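PDB 5BN3: NEQ263 from Nanoarchaeum equitans Kin4-M, which probably binds ATP and forms, with its partner NeqA, the catalytic core of an unusual archaeal ATP synthase. Local coordinates for residues S194-K199 / L235-T240; S261-S266 / D293-I298. All blocks are in the same frame, centred on the assembly; numbering follows the deposited sequence.

Contact 1 of 2, residues S194-K199 / L235-T240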
ATOM      1  N   SER B 194     -11.682 -29.288   2.473  1.00 46.60           N
ATOM      2  CA  SER B 194     -13.066 -29.407   2.924  1.00 48.58           C
ATOM      3  C   SER B 194     -13.843 -28.100   2.761  1.00 43.61           C
ATOM      4  O   SER B 194     -13.257 -27.044   2.510  1.00 39.66           O
ATOM      5  CB  SER B 194     -13.119 -29.873   4.380  1.00 46.79           C
ATOM      6  OG  SER B 194     -12.530 -28.920   5.247  1.00 39.39           O
ATOM      7  N   SER B 195     -15.163 -28.182   2.890  1.00 43.05           N
ATOM      8  CA  SER B 195     -16.020 -27.000   2.848  1.00 43.22           C
ATOM      9  C   SER B 195     -15.626 -26.037   3.962  1.00 32.62           C
ATOM     10  O   SER B 195     -15.246 -26.471   5.053  1.00 36.98           O
ATOM     11  CB  SER B 195     -17.488 -27.409   3.004  1.00 42.14           C
ATOM     12  OG  SER B 195     -18.329 -26.275   3.118  1.00 44.40           O
ATOM     13  N   PRO B 196     -15.704 -24.725   3.690  1.00 35.87           N
ATOM     14  CA  PRO B 196     -15.324 -23.745   4.713  1.00 40.74           C
ATOM     15  C   PRO B 196     -16.204 -23.823   5.958  1.00 39.35           C
ATOM     16  O   PRO B 196     -15.736 -23.464   7.036  1.00 36.85           O
ATOM     17  CB  PRO B 196     -15.508 -22.395   4.004  1.00 34.68           C
ATOM     18  CG  PRO B 196     -16.429 -22.675   2.865  1.00 37.49           C
ATOM     19  CD  PRO B 196     -16.119 -24.078   2.434  1.00 38.02           C
ATOM     20  N   ILE B 197     -17.446 -24.281   5.817  1.00 37.27           N
ATOM     21  CA  ILE B 197     -18.330 -24.426   6.971  1.00 31.78           C
ATOM     22  C   ILE B 197     -17.828 -25.506   7.943  1.00 31.58           C
ATOM     23  O   ILE B 197     -17.981 -25.371   9.156  1.00 38.19           O
ATOM     24  CB  ILE B 197     -19.805 -24.688   6.550  1.00 41.93           C
ATOM     25  CG1 ILE B 197     -20.754 -24.527   7.738  1.00 42.80           C
ATOM     26  CG2 ILE B 197     -19.969 -26.071   5.944  1.00 37.42           C
ATOM     27  CD1 ILE B 197     -20.951 -23.097   8.165  1.00 38.70           C
ATOM     28  N   GLU B 198     -17.212 -26.564   7.419  1.00 34.39           N
ATOM     29  CA  GLU B 198     -16.659 -27.603   8.285  1.00 39.58           C
ATOM     30  C   GLU B 198     -15.431 -27.082   9.028  1.00 33.40           C
ATOM     31  O   GLU B 198     -15.197 -27.429  10.189  1.00 33.03           O
ATOM     32  CB  GLU B 198     -16.293 -28.864   7.492  1.00 33.71           C
ATOM     33  CG  GLU B 198     -15.733 -29.973   8.382  1.00 43.71           C
ATOM     34  CD  GLU B 198     -15.397 -31.251   7.639  1.00 46.50           C
ATOM     35  OE1 GLU B 198     -15.768 -31.387   6.452  1.00 52.63           O
ATOM     36  OE2 GLU B 198     -14.755 -32.129   8.254  1.00 43.86           O
ATOM     37  N   LYS B 199     -14.652 -26.245   8.352  1.00 35.74           N
ATOM     38  CA  LYS B 199     -13.443 -25.686   8.944  1.00 37.72           C
ATOM     39  C   LYS B 199     -13.749 -24.776  10.132  1.00 34.55           C
ATOM     40  O   LYS B 199     -13.095 -24.866  11.168  1.00 35.22           O
ATOM     41  CB  LYS B 199     -12.620 -24.933   7.892  1.00 40.69           C
ATOM     42  CG  LYS B 199     -11.925 -25.835   6.871  1.00 37.07           C
ATOM     43  CD  LYS B 199     -10.877 -25.057   6.076  1.00 37.92           C
ATOM     44  CE  LYS B 199     -10.202 -25.926   5.021  1.00 46.66           C
ATOM     45  NZ  LYS B 199     -11.026 -26.087   3.794  1.00 51.84           N
ATOM     46  N   LEU B 235     -13.135 -18.421   7.190  1.00 31.63           N
ATOM     47  CA  LEU B 235     -14.073 -17.368   7.568  1.00 31.37           C
ATOM     48  C   LEU B 235     -14.187 -16.318   6.467  1.00 38.58           C
ATOM     49  O   LEU B 235     -15.275 -15.809   6.192  1.00 33.74           O
ATOM     50  CB  LEU B 235     -13.643 -16.707   8.883  1.00 39.12           C
ATOM     51  CG  LEU B 235     -14.726 -15.889   9.591  1.00 46.87           C
ATOM     52  CD1 LEU B 235     -15.796 -16.811  10.152  1.00 37.25           C
ATOM     53  CD2 LEU B 235     -14.143 -15.010  10.691  1.00 43.01           C
ATOM     54  N   ARG B 236     -13.060 -16.002   5.839  1.00 31.40           N
ATOM     55  CA  ARG B 236     -13.035 -15.044   4.739  1.00 28.87           C
ATOM     56  C   ARG B 236     -13.763 -15.599   3.524  1.00 32.77           C
ATOM     57  O   ARG B 236     -14.425 -14.862   2.789  1.00 34.74           O
ATOM     58  CB  ARG B 236     -11.588 -14.700   4.374  1.00 31.14           C
ATOM     59  CG  ARG B 236     -11.446 -13.793   3.164  1.00 31.33           C
ATOM     60  CD  ARG B 236      -9.999 -13.376   2.958  1.00 30.51           C
ATOM     61  NE  ARG B 236      -9.121 -14.524   2.735  1.00 32.46           N
ATOM     62  CZ  ARG B 236      -7.797 -14.446   2.639  1.00 38.25           C
ATOM     63  NH1 ARG B 236      -7.190 -13.274   2.747  1.00 32.67           N
ATOM     64  NH2 ARG B 236      -7.083 -15.542   2.440  1.00 37.74           N
ATOM     65  N   GLU B 237     -13.632 -16.903   3.313  1.00 31.23           N
ATOM     66  CA  GLU B 237     -14.293 -17.557   2.196  1.00 37.61           C
ATOM     67  C   GLU B 237     -15.810 -17.421   2.323  1.00 38.28           C
ATOM     68  O   GLU B 237     -16.500 -17.080   1.360  1.00 44.20           O
ATOM     69  CB  GLU B 237     -13.880 -19.026   2.131  1.00 40.07           C
ATOM     70  CG  GLU B 237     -14.424 -19.753   0.926  1.00 50.51           C
ATOM     71  CD  GLU B 237     -13.821 -21.127   0.746  1.00 56.28           C
ATOM     72  OE1 GLU B 237     -12.874 -21.479   1.484  1.00 54.21           O
ATOM     73  OE2 GLU B 237     -14.296 -21.861  -0.143  1.00 53.07           O
ATOM     74  N   ILE B 238     -16.314 -17.673   3.528  1.00 35.64           N
ATOM     75  CA  ILE B 238     -17.736 -17.538   3.824  1.00 34.84           C
ATOM     76  C   ILE B 238     -18.182 -16.082   3.763  1.00 43.68           C
ATOM     77  O   ILE B 238     -19.233 -15.769   3.201  1.00 44.65           O
ATOM     78  CB  ILE B 238     -18.060 -18.123   5.213  1.00 38.64           C
ATOM     79  CG1 ILE B 238     -17.687 -19.606   5.248  1.00 37.15           C
ATOM     80  CG2 ILE B 238     -19.529 -17.928   5.556  1.00 42.49           C
ATOM     81  CD1 ILE B 238     -17.892 -20.263   6.586  1.00 38.47           C
ATOM     82  N   SER B 239     -17.379 -15.193   4.340  1.00 36.66           N
ATOM     83  CA  SER B 239     -17.679 -13.766   4.323  1.00 42.17           C
ATOM     84  C   SER B 239     -17.798 -13.218   2.906  1.00 39.61           C
ATOM     85  O   SER B 239     -18.585 -12.313   2.660  1.00 44.04           O
ATOM     86  CB  SER B 239     -16.605 -12.988   5.086  1.00 40.01           C
ATOM     87  OG  SER B 239     -16.813 -11.595   4.958  1.00 72.31           O
ATOM     88  N   THR B 240     -17.010 -13.772   1.988  1.00 42.14           N
ATOM     89  CA  THR B 240     -16.991 -13.332   0.595  1.00 44.22           C
ATOM     90  C   THR B 240     -18.151 -13.940  -0.204  1.00 43.03           C
ATOM     91  O   THR B 240     -18.637 -13.339  -1.166  1.00 45.95           O
ATOM     92  CB  THR B 240     -15.640 -13.681  -0.075  1.00 49.73           C
ATOM     93  OG1 THR B 240     -14.564 -13.151   0.710  1.00 48.86           O
ATOM     94  CG2 THR B 240     -15.561 -13.102  -1.468  1.00 51.69           C
TER
HETATM   95  O   HOH W   1     -12.253 -23.946   2.803  1.00 52.45           O

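Contact 2 of 2, residues S261-S266 / D293-I298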
ATOM      1  N   SER B 261     -14.615 -15.136  19.924  1.00 33.16           N
ATOM      2  CA  SER B 261     -15.721 -16.040  20.238  1.00 41.77           C
ATOM      3  C   SER B 261     -15.237 -17.483  20.344  1.00 47.66           C
ATOM      4  O   SER B 261     -15.967 -18.364  20.795  1.00 37.86           O
ATOM      5  CB  SER B 261     -16.827 -15.929  19.188  1.00 37.68           C
ATOM      6  OG  SER B 261     -16.490 -16.650  18.018  1.00 43.26           O
ATOM      7  N   ILE B 262     -13.997 -17.715  19.921  1.00 34.14           N
ATOM      8  CA  ILE B 262     -13.347 -19.008  20.078  1.00 34.38           C
ATOM      9  C   ILE B 262     -12.362 -18.995  21.252  1.00 33.48           C
ATOM     10  O   ILE B 262     -12.457 -19.829  22.153  1.00 38.49           O
ATOM     11  CB  ILE B 262     -12.615 -19.402  18.785  1.00 39.05           C
ATOM     12  CG1 ILE B 262     -13.633 -19.697  17.683  1.00 47.51           C
ATOM     13  CG2 ILE B 262     -11.728 -20.611  19.000  1.00 32.73           C
ATOM     14  CD1 ILE B 262     -12.998 -20.125  16.408  1.00 64.06           C
ATOM     15  N   TYR B 263     -11.425 -18.048  21.239  1.00 30.37           N
ATOM     16  CA  TYR B 263     -10.366 -17.988  22.250  1.00 31.41           C
ATOM     17  C   TYR B 263     -10.892 -17.801  23.676  1.00 36.92           C
ATOM     18  O   TYR B 263     -10.323 -18.340  24.626  1.00 34.45           O
ATOM     19  CB  TYR B 263      -9.375 -16.865  21.922  1.00 25.88           C
ATOM     20  CG  TYR B 263      -8.639 -17.011  20.607  1.00 28.73           C
ATOM     21  CD1 TYR B 263      -8.404 -18.258  20.044  1.00 32.91           C
ATOM     22  CD2 TYR B 263      -8.170 -15.893  19.933  1.00 32.97           C
ATOM     23  CE1 TYR B 263      -7.723 -18.381  18.844  1.00 37.55           C
ATOM     24  CE2 TYR B 263      -7.491 -16.007  18.736  1.00 29.05           C
ATOM     25  CZ  TYR B 263      -7.271 -17.251  18.198  1.00 33.65           C
ATOM     26  OH  TYR B 263      -6.593 -17.358  17.006  1.00 33.62           O
ATOM     27  N   GLU B 264     -11.968 -17.034  23.824  1.00 31.28           N
ATOM     28  CA  GLU B 264     -12.514 -16.727  25.149  1.00 33.74           C
ATOM     29  C   GLU B 264     -13.345 -17.863  25.742  1.00 35.94           C
ATOM     30  O   GLU B 264     -13.802 -17.775  26.884  1.00 35.74           O
ATOM     31  CB  GLU B 264     -13.329 -15.429  25.115  1.00 35.32           C
ATOM     32  CG  GLU B 264     -12.479 -14.173  24.961  1.00 38.80           C
ATOM     33  CD  GLU B 264     -11.822 -13.736  26.261  1.00 63.82           C
ATOM     34  OE1 GLU B 264     -10.638 -13.338  26.226  1.00 51.67           O
ATOM     35  OE2 GLU B 264     -12.490 -13.768  27.317  1.00 43.83           O
ATOM     36  N   ARG B 265     -13.540 -18.926  24.968  1.00 32.38           N
ATOM     37  CA  ARG B 265     -14.177 -20.131  25.492  1.00 42.53           C
ATOM     38  C   ARG B 265     -13.107 -20.996  26.145  1.00 42.05           C
ATOM     39  O   ARG B 265     -12.863 -22.137  25.746  1.00 47.03           O
ATOM     40  CB  ARG B 265     -14.912 -20.893  24.385  1.00 33.86           C
ATOM     41  CG  ARG B 265     -16.110 -20.132  23.822  1.00 33.68           C
ATOM     42  CD  ARG B 265     -16.747 -20.865  22.653  1.00 37.12           C
ATOM     43  NE  ARG B 265     -17.588 -21.983  23.077  1.00 44.39           N
ATOM     44  CZ  ARG B 265     -18.227 -22.798  22.242  1.00 44.44           C
ATOM     45  NH1 ARG B 265     -18.118 -22.625  20.932  1.00 35.75           N
ATOM     46  NH2 ARG B 265     -18.968 -23.788  22.715  1.00 38.27           N
ATOM     47  N   SER B 266     -12.469 -20.419  27.157  1.00 39.12           N
ATOM     48  CA  SER B 266     -11.385 -21.050  27.886  1.00 38.67           C
ATOM     49  C   SER B 266     -11.390 -20.433  29.268  1.00 38.37           C
ATOM     50  O   SER B 266     -12.151 -19.498  29.528  1.00 40.17           O
ATOM     51  CB  SER B 266     -10.055 -20.745  27.207  1.00 34.91           C
ATOM     52  OG  SER B 266      -9.841 -19.344  27.145  1.00 36.44           O
ATOM     53  N   ASP B 293      -1.667 -10.604  14.651  1.00 27.47           N
ATOM     54  CA  ASP B 293      -1.879  -9.350  15.367  1.00 32.96           C
ATOM     55  C   ASP B 293      -3.166  -9.365  16.189  1.00 34.21           C
ATOM     56  O   ASP B 293      -3.161  -9.004  17.367  1.00 29.38           O
ATOM     57  CB  ASP B 293      -1.881  -8.161  14.402  1.00 32.29           C
ATOM     58  CG  ASP B 293      -2.056  -6.839  15.114  1.00 43.41           C
ATOM     59  OD1 ASP B 293      -1.146  -6.451  15.882  1.00 33.83           O
ATOM     60  OD2 ASP B 293      -3.097  -6.176  14.911  1.00 36.13           O
ATOM     61  N   LEU B 294      -4.268  -9.784  15.571  1.00 27.42           N
ATOM     62  CA  LEU B 294      -5.542  -9.878  16.288  1.00 27.69           C
ATOM     63  C   LEU B 294      -5.484 -10.945  17.378  1.00 29.63           C
ATOM     64  O   LEU B 294      -6.031 -10.759  18.467  1.00 32.06           O
ATOM     65  CB  LEU B 294      -6.700 -10.161  15.323  1.00 29.20           C
ATOM     66  CG  LEU B 294      -7.071  -9.055  14.332  1.00 29.32           C
ATOM     67  CD1 LEU B 294      -8.346  -9.405  13.577  1.00 37.90           C
ATOM     68  CD2 LEU B 294      -7.220  -7.716  15.035  1.00 35.48           C
ATOM     69  N   THR B 295      -4.817 -12.057  17.084  1.00 28.83           N
ATOM     70  CA  THR B 295      -4.667 -13.131  18.063  1.00 29.51           C
ATOM     71  C   THR B 295      -3.858 -12.639  19.259  1.00 28.62           C
ATOM     72  O   THR B 295      -4.176 -12.953  20.410  1.00 29.02           O
ATOM     73  CB  THR B 295      -3.993 -14.365  17.435  1.00 33.56           C
ATOM     74  OG1 THR B 295      -4.846 -14.900  16.413  1.00 32.16           O
ATOM     75  CG2 THR B 295      -3.737 -15.440  18.484  1.00 32.10           C
ATOM     76  N   GLY B 296      -2.821 -11.855  18.982  1.00 30.18           N
ATOM     77  CA  GLY B 296      -2.023 -11.256  20.037  1.00 31.99           C
ATOM     78  C   GLY B 296      -2.859 -10.381  20.954  1.00 31.34           C
ATOM     79  O   GLY B 296      -2.650 -10.372  22.167  1.00 29.79           O
ATOM     80  N   TYR B 297      -3.812  -9.654  20.375  1.00 28.63           N
ATOM     81  CA  TYR B 297      -4.700  -8.786  21.151  1.00 26.31           C
ATOM     82  C   TYR B 297      -5.734  -9.549  21.980  1.00 27.85           C
ATOM     83  O   TYR B 297      -6.427  -8.955  22.810  1.00 30.26           O
ATOM     84  CB  TYR B 297      -5.431  -7.803  20.226  1.00 26.87           C
ATOM     85  CG  TYR B 297      -4.668  -6.538  19.900  1.00 27.12           C
ATOM     86  CD1 TYR B 297      -4.350  -5.621  20.889  1.00 34.27           C
ATOM     87  CD2 TYR B 297      -4.295  -6.248  18.595  1.00 28.04           C
ATOM     88  CE1 TYR B 297      -3.661  -4.460  20.591  1.00 30.36           C
ATOM     89  CE2 TYR B 297      -3.608  -5.086  18.288  1.00 27.31           C
ATOM     90  CZ  TYR B 297      -3.296  -4.197  19.292  1.00 33.69           C
ATOM     91  OH  TYR B 297      -2.615  -3.035  19.007  1.00 33.48           O
ATOM     92  N   ILE B 298      -5.850 -10.855  21.750  1.00 30.80           N
ATOM     93  CA  ILE B 298      -6.858 -11.662  22.444  1.00 31.35           C
ATOM     94  C   ILE B 298      -6.272 -12.672  23.433  1.00 25.61           C
ATOM     95  O   ILE B 298      -6.668 -12.701  24.598  1.00 32.47           O
ATOM     96  CB  ILE B 298      -7.762 -12.415  21.449  1.00 33.23           C
ATOM     97  CG1 ILE B 298      -8.470 -11.420  20.531  1.00 29.08           C
ATOM     98  CG2 ILE B 298      -8.792 -13.250  22.198  1.00 30.32           C
ATOM     99  CD1 ILE B 298      -8.986 -12.039  19.248  1.00 32.66           C
TER

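Contact 1 of 2, residues S194-K199 / L235-T240
The ring of Pro196 sits against the side chain of Glu237, crossing it at about a right angle. CG of the proline lies 3.7 Å from Glu237 CD, so apolar methylenes pack on a carboxylate carbon, with both carboxylate oxygens close by. One residue further along helix 228-241, Ile238 takes the neighbouring part of the same ring: its CG1 comes to 3.8 Å from Pro196 CB, and its CD1 reaches past the ring to the Pro196 carbonyl. That methyl also meets Ile197 CD1 at 4.5 Å, a looser touch. The reach of the glutamate follows from its torsions: CG stands anti to the backbone N (chi1 -175°) and the chain runs on extended, which carries the carboxylate across the ring.

No direct hydrogen bond joins the two segments; a water does. It accepts from Lys199 NZ at 2.7 Å and donates to Glu237 OE1 at 2.9 Å. The two charged groups themselves stay 5.5 Å apart, Lys199 NZ to Glu237 OE1. Lys199 is steadied at its own end, since NZ also gives a 2.7 Å bond to Ser194 O, approaching from above the carbonyl plane, and another to Ala192 O. Ser195 is the N-cap of helix 196-215, its OG accepting a weak bond from Ile197 N and taking part in a hydrogen bond with Leu43 O. The other carboxylate oxygen, Glu237 OE2, forms a salt bridge with Arg351 of the neighbouring V-type ATP synthase alpha chain, joining helix 228-241 to that subunit, and the same arginine also packs on Pro196. The buried carboxylate is thus met by a water on one oxygen and an arginine on the other, a setting likely to favour its charged form.

Contact 2 of 2, residues S261-S266 / D293-I298
Tyr263 reaches across to residues 293-298 and meets Ile298 with the rim of its ring. CG2 of Ile298 lies in the ring plane, 3.5 Å from Tyr263 CD2, so the methyl abuts an edge instead of covering a face. Tyr263 carries CG beside its backbone N and anti to the carbonyl carbon (chi1 -62°), and chi2 of -27° sets the turn of the ring that brings this edge to the methyl. In Ile298, with CG1 beside the backbone N (chi1 -59°), CG2 falls anti to that N and is the methyl turned to the ring. At the far end of the ring, Tyr263 OH donates a 3.1 Å hydrogen bond to Thr295 OG1, and Thr295 CG2 lies beside the same hydroxyl. Thr295 OG1 also bonds to Val291 O, one turn back in its helix. Without the ring, as with an alanine here, Thr295 OG1 would probably lose its tyrosine donor and a gap would open beside Ile298 CG2.

Glu264 only brushes Ile298; its carboxylate is engaged by Lys129 in a salt bridge. Behind the tyrosine, Ser266 OG bonds back to Tyr263 O at 2.8 Å. Pro278 and Leu280 of strand 273-281 pack on Tyr263 and Thr295 respectively, so the chain leaving helix 255-263 meets residues 293-298 over the largely parallel sheet of the P-loop NTPase-type nucleotide-binding domain.

How the contacts relate
Both contacts belong to the nucleotide-binding domain and follow one another along the chain, contact 1 closing before contact 2 opens. Their centres are 19 Å apart and their nearest atoms about 7 Å, so they do not touch directly. Side chains bridge the gap: Leu235 of contact 1 packs on Leu255 and Asp258 of helix 255-263, and Ile262 of contact 2 packs on Leu207 of helix 196-215. Contact 2 is the one nearer the nucleotide site: the side chain of Ile298 is about 8 Å from that of Arg326, an ADP-binding residue whose NH2 gives a hydrogen bond to Gly296 O, though this chain holds no ADP. Each contact also borders an alpha chain.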